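Local structure of oligopeptide ABC transporter OppAIV (Borrelia burgdorferi B31, 4GL8) at residues 353-358 and 395-400; 300-305 and 359-364. The protein probably binds oligopeptides outside the inner membrane as the solute-binding component of an ABC transporter and hands them on for uptake. All blocks are in the same frame, centred on the assembly; numbering follows the deposited sequence.

Contact 1 (353-358 and 395-400); sequences MAKKLL and KNLNIN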
loop_
_atom_site.group_PDB
_atom_site.type_symbol
_atom_site.label_atom_id
_atom_site.label_comp_id
_atom_site.label_asym_id
_atom_site.label_seq_id
_atom_site.Cartn_x
_atom_site.Cartn_y
_atom_site.Cartn_z
ATOM N N MET A 353 -13.031 11.300 28.962
ATOM C CA MET A 353 -13.072 9.870 28.990
ATOM C C MET A 353 -11.660 9.278 28.862
ATOM O O MET A 353 -11.355 8.320 29.538
ATOM C CB MET A 353 -14.011 9.335 27.921
ATOM C CG MET A 353 -13.951 7.824 27.811
ATOM S SD MET A 353 -15.369 7.000 27.075
ATOM C CE MET A 353 -16.204 8.330 26.187
ATOM N N ALA A 354 -10.792 9.882 28.051
ATOM C CA ALA A 354 -9.382 9.459 27.945
ATOM C C ALA A 354 -8.664 9.495 29.312
ATOM O O ALA A 354 -8.077 8.493 29.767
ATOM C CB ALA A 354 -8.650 10.309 26.915
ATOM N N LYS A 355 -8.790 10.614 30.005
ATOM C CA LYS A 355 -8.226 10.770 31.351
ATOM C C LYS A 355 -8.721 9.738 32.345
ATOM O O LYS A 355 -7.971 9.272 33.195
ATOM C CB LYS A 355 -8.573 12.151 31.905
ATOM C CG LYS A 355 -7.780 13.256 31.226
ATOM C CD LYS A 355 -8.425 14.618 31.369
ATOM C CE LYS A 355 -8.472 15.056 32.820
ATOM N NZ LYS A 355 -9.421 16.200 33.013
ATOM N N LYS A 356 -9.998 9.425 32.248
ATOM C CA LYS A 356 -10.640 8.519 33.175
ATOM C C LYS A 356 -10.077 7.104 32.982
ATOM O O LYS A 356 -9.711 6.438 33.936
ATOM C CB LYS A 356 -12.134 8.583 32.933
ATOM C CG LYS A 356 -12.952 7.491 33.588
ATOM C CD LYS A 356 -12.805 7.501 35.097
ATOM C CE LYS A 356 -13.703 6.446 35.729
ATOM N NZ LYS A 356 -13.267 6.203 37.140
ATOM N N LEU A 357 -9.997 6.664 31.724
ATOM C CA LEU A 357 -9.411 5.364 31.382
ATOM C C LEU A 357 -7.981 5.301 31.828
ATOM O O LEU A 357 -7.530 4.290 32.349
ATOM C CB LEU A 357 -9.461 5.142 29.876
ATOM C CG LEU A 357 -10.875 4.872 29.360
ATOM C CD1 LEU A 357 -11.035 5.480 27.963
ATOM C CD2 LEU A 357 -11.190 3.368 29.427
ATOM N N LEU A 358 -7.248 6.381 31.616
ATOM C CA LEU A 358 -5.834 6.367 31.967
ATOM C C LEU A 358 -5.684 6.287 33.503
ATOM O O LEU A 358 -4.844 5.528 33.994
ATOM C CB LEU A 358 -5.072 7.578 31.383
ATOM C CG LEU A 358 -3.541 7.448 31.336
ATOM C CD1 LEU A 358 -3.115 6.515 30.219
ATOM C CD2 LEU A 358 -2.887 8.798 31.113
ATOM N N LYS A 395 -0.967 17.551 26.483
ATOM C CA LYS A 395 -2.078 18.389 26.935
ATOM C C LYS A 395 -3.249 17.613 27.564
ATOM O O LYS A 395 -3.734 17.992 28.604
ATOM C CB LYS A 395 -2.596 19.230 25.766
ATOM C CG LYS A 395 -3.681 20.226 26.146
ATOM C CD LYS A 395 -3.798 21.381 25.150
ATOM C CE LYS A 395 -4.184 20.942 23.736
ATOM N NZ LYS A 395 -5.575 20.449 23.646
ATOM N N ASN A 396 -3.710 16.523 26.956
ATOM C CA ASN A 396 -4.958 15.880 27.434
ATOM C C ASN A 396 -4.760 14.768 28.434
ATOM O O ASN A 396 -5.675 14.454 29.187
ATOM C CB ASN A 396 -5.763 15.335 26.266
ATOM C CG ASN A 396 -6.209 16.426 25.326
ATOM O OD1 ASN A 396 -6.553 17.509 25.759
ATOM N ND2 ASN A 396 -6.221 16.130 24.031
ATOM N N LEU A 397 -3.575 14.167 28.427
ATOM C CA LEU A 397 -3.287 13.030 29.282
ATOM C C LEU A 397 -2.123 13.296 30.236
ATOM O O LEU A 397 -1.934 12.540 31.180
ATOM C CB LEU A 397 -3.020 11.801 28.396
ATOM C CG LEU A 397 -4.195 11.205 27.598
ATOM C CD1 LEU A 397 -3.768 9.944 26.872
ATOM C CD2 LEU A 397 -5.357 10.861 28.516
ATOM N N ASN A 398 -1.372 14.389 30.014
ATOM C CA ASN A 398 -0.139 14.665 30.751
ATOM C C ASN A 398 0.862 13.518 30.675
ATOM O O ASN A 398 1.542 13.214 31.650
ATOM C CB ASN A 398 -0.429 15.007 32.223
ATOM C CG ASN A 398 0.746 15.703 32.888
ATOM O OD1 ASN A 398 1.524 16.365 32.215
ATOM N ND2 ASN A 398 0.895 15.537 34.196
ATOM N N ILE A 399 0.957 12.878 29.512
ATOM C CA ILE A 399 2.058 11.944 29.264
ATOM C C ILE A 399 3.018 12.500 28.222
ATOM O O ILE A 399 2.590 13.266 27.329
ATOM C CB ILE A 399 1.554 10.565 28.830
ATOM C CG1 ILE A 399 0.979 10.595 27.435
ATOM C CG2 ILE A 399 0.484 10.060 29.794
ATOM C CD1 ILE A 399 0.261 9.324 27.094
ATOM N N ASN A 400 4.293 12.086 28.339
ATOM C CA ASN A 400 5.387 12.513 27.457
ATOM C C ASN A 400 5.897 11.394 26.549
ATOM O O ASN A 400 6.209 10.285 27.004
ATOM C CB ASN A 400 6.566 12.958 28.294
ATOM C CG ASN A 400 6.198 14.041 29.269
ATOM O OD1 ASN A 400 5.975 15.187 28.887
ATOM N ND2 ASN A 400 6.133 13.688 30.533
#

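Contact 2 (300-305 and 359-364); sequences LDNVKV and ADAGYP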
loop_
_atom_site.group_PDB
_atom_site.type_symbol
_atom_site.label_atom_id
_atom_site.label_comp_id
_atom_site.label_asym_id
_atom_site.label_seq_id
_atom_site.Cartn_x
_atom_site.Cartn_y
_atom_site.Cartn_z
ATOM N N LEU A 300 1.264 -0.733 26.623
ATOM C CA LEU A 300 0.416 -0.766 25.444
ATOM C C LEU A 300 -0.393 -2.072 25.357
ATOM O O LEU A 300 -1.345 -2.167 24.584
ATOM C CB LEU A 300 1.233 -0.500 24.175
ATOM C CG LEU A 300 2.038 0.807 24.171
ATOM C CD1 LEU A 300 2.909 0.934 22.932
ATOM C CD2 LEU A 300 1.081 1.989 24.238
ATOM N N ASP A 301 -0.054 -3.040 26.211
ATOM C CA ASP A 301 -0.834 -4.251 26.382
ATOM C C ASP A 301 -2.114 -4.020 27.194
ATOM O O ASP A 301 -2.899 -4.944 27.378
ATOM C CB ASP A 301 0.024 -5.383 27.026
ATOM C CG ASP A 301 0.687 -4.973 28.335
ATOM O OD1 ASP A 301 0.643 -3.806 28.727
ATOM O OD2 ASP A 301 1.299 -5.837 28.992
ATOM N N ASN A 302 -2.309 -2.795 27.686
ATOM C CA ASN A 302 -3.450 -2.441 28.520
ATOM C C ASN A 302 -4.516 -1.745 27.678
ATOM O O ASN A 302 -4.307 -0.608 27.251
ATOM C CB ASN A 302 -2.991 -1.515 29.658
ATOM C CG ASN A 302 -4.043 -1.309 30.718
ATOM O OD1 ASN A 302 -5.250 -1.318 30.458
ATOM N ND2 ASN A 302 -3.590 -1.115 31.917
ATOM N N VAL A 303 -5.654 -2.414 27.474
ATOM C CA VAL A 303 -6.708 -1.902 26.560
ATOM C C VAL A 303 -7.121 -0.473 26.918
ATOM O O VAL A 303 -7.244 0.363 26.041
ATOM C CB VAL A 303 -7.904 -2.878 26.431
ATOM C CG1 VAL A 303 -8.672 -3.036 27.744
ATOM C CG2 VAL A 303 -8.859 -2.454 25.333
ATOM N N LYS A 304 -7.239 -0.207 28.220
ATOM C CA LYS A 304 -7.519 1.121 28.752
ATOM C C LYS A 304 -6.498 2.166 28.357
ATOM O O LYS A 304 -6.872 3.302 28.079
ATOM C CB LYS A 304 -7.600 1.092 30.291
ATOM C CG LYS A 304 -8.795 0.321 30.824
ATOM C CD LYS A 304 -9.135 0.755 32.227
ATOM C CE LYS A 304 -10.428 0.099 32.678
ATOM N NZ LYS A 304 -10.094 -1.236 33.238
ATOM N N VAL A 305 -5.214 1.797 28.364
ATOM C CA VAL A 305 -4.174 2.706 27.870
ATOM C C VAL A 305 -4.393 2.971 26.367
ATOM O O VAL A 305 -4.440 4.113 25.923
ATOM C CB VAL A 305 -2.769 2.159 28.145
ATOM C CG1 VAL A 305 -1.715 2.907 27.343
ATOM C CG2 VAL A 305 -2.440 2.273 29.628
ATOM N N ALA A 359 -6.482 7.064 34.247
ATOM C CA ALA A 359 -6.495 6.943 35.724
ATOM C C ALA A 359 -6.835 5.527 36.165
ATOM O O ALA A 359 -6.126 4.948 36.970
ATOM C CB ALA A 359 -7.468 7.927 36.343
ATOM N N ASP A 360 -7.907 4.955 35.622
ATOM C CA ASP A 360 -8.272 3.553 35.928
ATOM C C ASP A 360 -7.184 2.538 35.529
ATOM O O ASP A 360 -7.110 1.441 36.070
ATOM C CB ASP A 360 -9.584 3.191 35.230
ATOM C CG ASP A 360 -10.773 4.023 35.715
ATOM O OD1 ASP A 360 -10.566 5.028 36.431
ATOM O OD2 ASP A 360 -11.928 3.688 35.369
ATOM N N ALA A 361 -6.349 2.882 34.556
ATOM C CA ALA A 361 -5.261 2.004 34.146
ATOM C C ALA A 361 -4.099 2.043 35.133
ATOM O O ALA A 361 -3.239 1.172 35.079
ATOM C CB ALA A 361 -4.769 2.376 32.759
ATOM N N GLY A 362 -4.059 3.038 36.011
ATOM C CA GLY A 362 -2.999 3.141 37.030
ATOM C C GLY A 362 -2.074 4.344 36.874
ATOM O O GLY A 362 -1.063 4.419 37.548
ATOM N N TYR A 363 -2.431 5.301 36.008
ATOM C CA TYR A 363 -1.592 6.483 35.732
ATOM C C TYR A 363 -2.389 7.777 35.897
ATOM O O TYR A 363 -2.561 8.535 34.940
ATOM C CB TYR A 363 -1.011 6.397 34.306
ATOM C CG TYR A 363 -0.502 5.029 34.003
ATOM C CD1 TYR A 363 0.747 4.638 34.440
ATOM C CD2 TYR A 363 -1.301 4.096 33.353
ATOM C CE1 TYR A 363 1.217 3.368 34.204
ATOM C CE2 TYR A 363 -0.847 2.800 33.130
ATOM C CZ TYR A 363 0.426 2.450 33.564
ATOM O OH TYR A 363 0.939 1.190 33.375
ATOM N N PRO A 364 -2.910 8.020 37.106
ATOM C CA PRO A 364 -3.713 9.227 37.250
ATOM C C PRO A 364 -2.868 10.474 36.950
ATOM O O PRO A 364 -1.681 10.528 37.287
ATOM C CB PRO A 364 -4.178 9.167 38.718
ATOM C CG PRO A 364 -3.133 8.350 39.397
ATOM C CD PRO A 364 -2.785 7.295 38.382
HETATM O O HOH W 1 -0.809 -1.109 32.357
#

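Contact 1 (353-358 and 395-400)
Leu397, the last residue of helix 380-397, packs its side chain against Ala354 and Leu358 of helix 351-361. Its CB lies 4.1 Å from CD2 of Leu358. From there CG stands beside the backbone N (chi1 -69°), and of its two methyls CD2 faces Ala354 and Lys355. Leu397 CD2 is the atom that does most of the touching. It sits 3.7 Å from Ala354 CB and equally close to the carbonyl carbon of Ala354. One methyl therefore rests on a side chain and on the backbone beside it.

Leu358, one turn after Ala354, reaches over to the other segment. Its CG points away from the backbone N (chi1 -163°), which sends CD2 between two residues of the other segment. On one of them it meets Leu397, at CB and at the carbonyl O. On the other it meets Ile399, with Leu358 CD2 and Ile399 CG2 3.8 Å apart. The two side chains meet at a slant.

The outer edge of the contact is more polar. CG of Lys355 lies 3.2 Å from the carbonyl O of Asn396, a contact of the aliphatic chain. The ammonium of Lys355 is held by Glu352 in a salt bridge. The amide nitrogen of Asn396 donates to the carbonyl of Ala312, in the loop after helix 303-311. Ala354 also touches Phe311, and Leu358 touches Ala308, both of helix 303-311.

Asn398 leaves helical geometry with positive phi, and Ile399 follows on the way to strand 401-406. The arrangement is apolar packing of one helix against the C-terminal end of another within a solute-binding protein of family 5, at the point where helix 380-397 gives way to a strand.

Contact 2 (300-305 and 359-364)
This is a surface contact between two helix ends in a family 5 solute-binding protein: the N-terminal end of helix 303-311 meets the C-terminal end of helix 351-361. Both ends carry a recognised capping feature. Asn302 is the N-cap of helix 303-311, and its OD1 accepts a weak bond from the backbone N of Lys304. Gly362, with positive phi, closes helix 351-361 in a Schellman motif. One of the motif's two bonds back into the last turn runs from Gly362 N to the carbonyl O of Ala359.

Ala361 is the centre of the contact. Its methyl faces three residues of the other segment. Val305 CG2 lies 3.9 Å from Ala361 CB, and CB of Lys304 is at a similar distance. The amide nitrogen of Asn302 comes to the same methyl, with ND2 and CB 3.8 Å apart.

The aliphatic chain of Lys304 passes over Asp360. Its CD lies 3.9 Å from CB of Asp360, and the two side chains cross. Their charged ends do not meet: Lys304 NZ and Asp360 OD2 are 5.7 Å apart. The opposite charges may still attract weakly. OD1 of Asp360 is taken by Lys356 in a salt bridge.

Val305 also touches Tyr363, whose ring stacks edge-to-face with Phe369. With CG1 of Val305 anti to the backbone N (chi1 166°), CG2 stands beside that N and opposite the carbonyl carbon. There it reaches both Ala361 and the ring, 3.9 Å from CE2 of Tyr363. The two side chains cross at about a right angle.

One water joins the segments. It accepts from ND2 of Asn302 at 2.8 Å and is hydrogen-bonded to Tyr363 OH at 3.1 Å, lying in the plane of the ring at its edge.

Both contacts use helix 351-361, and their centres are about 9 Å apart. Contact 1 takes the turns up to Leu358; contact 2 takes the C-terminal end beyond it. They meet directly. Leu358 O and Tyr363 N are 3.2 Å apart, a probable hydrogen bond that fits the second Schellman bond, and Leu357 CB packs 3.6 Å from Lys304 O. Helix 303-311 spans both places: its start forms contact 2, while Ala308 and Phe311 border contact 1. Phe369 touches Ile399 of contact 1 and Val305 and Tyr363 of contact 2. Each centre lies about 32 Å from the centre of the chain, so the pair belongs to the periphery of the protein.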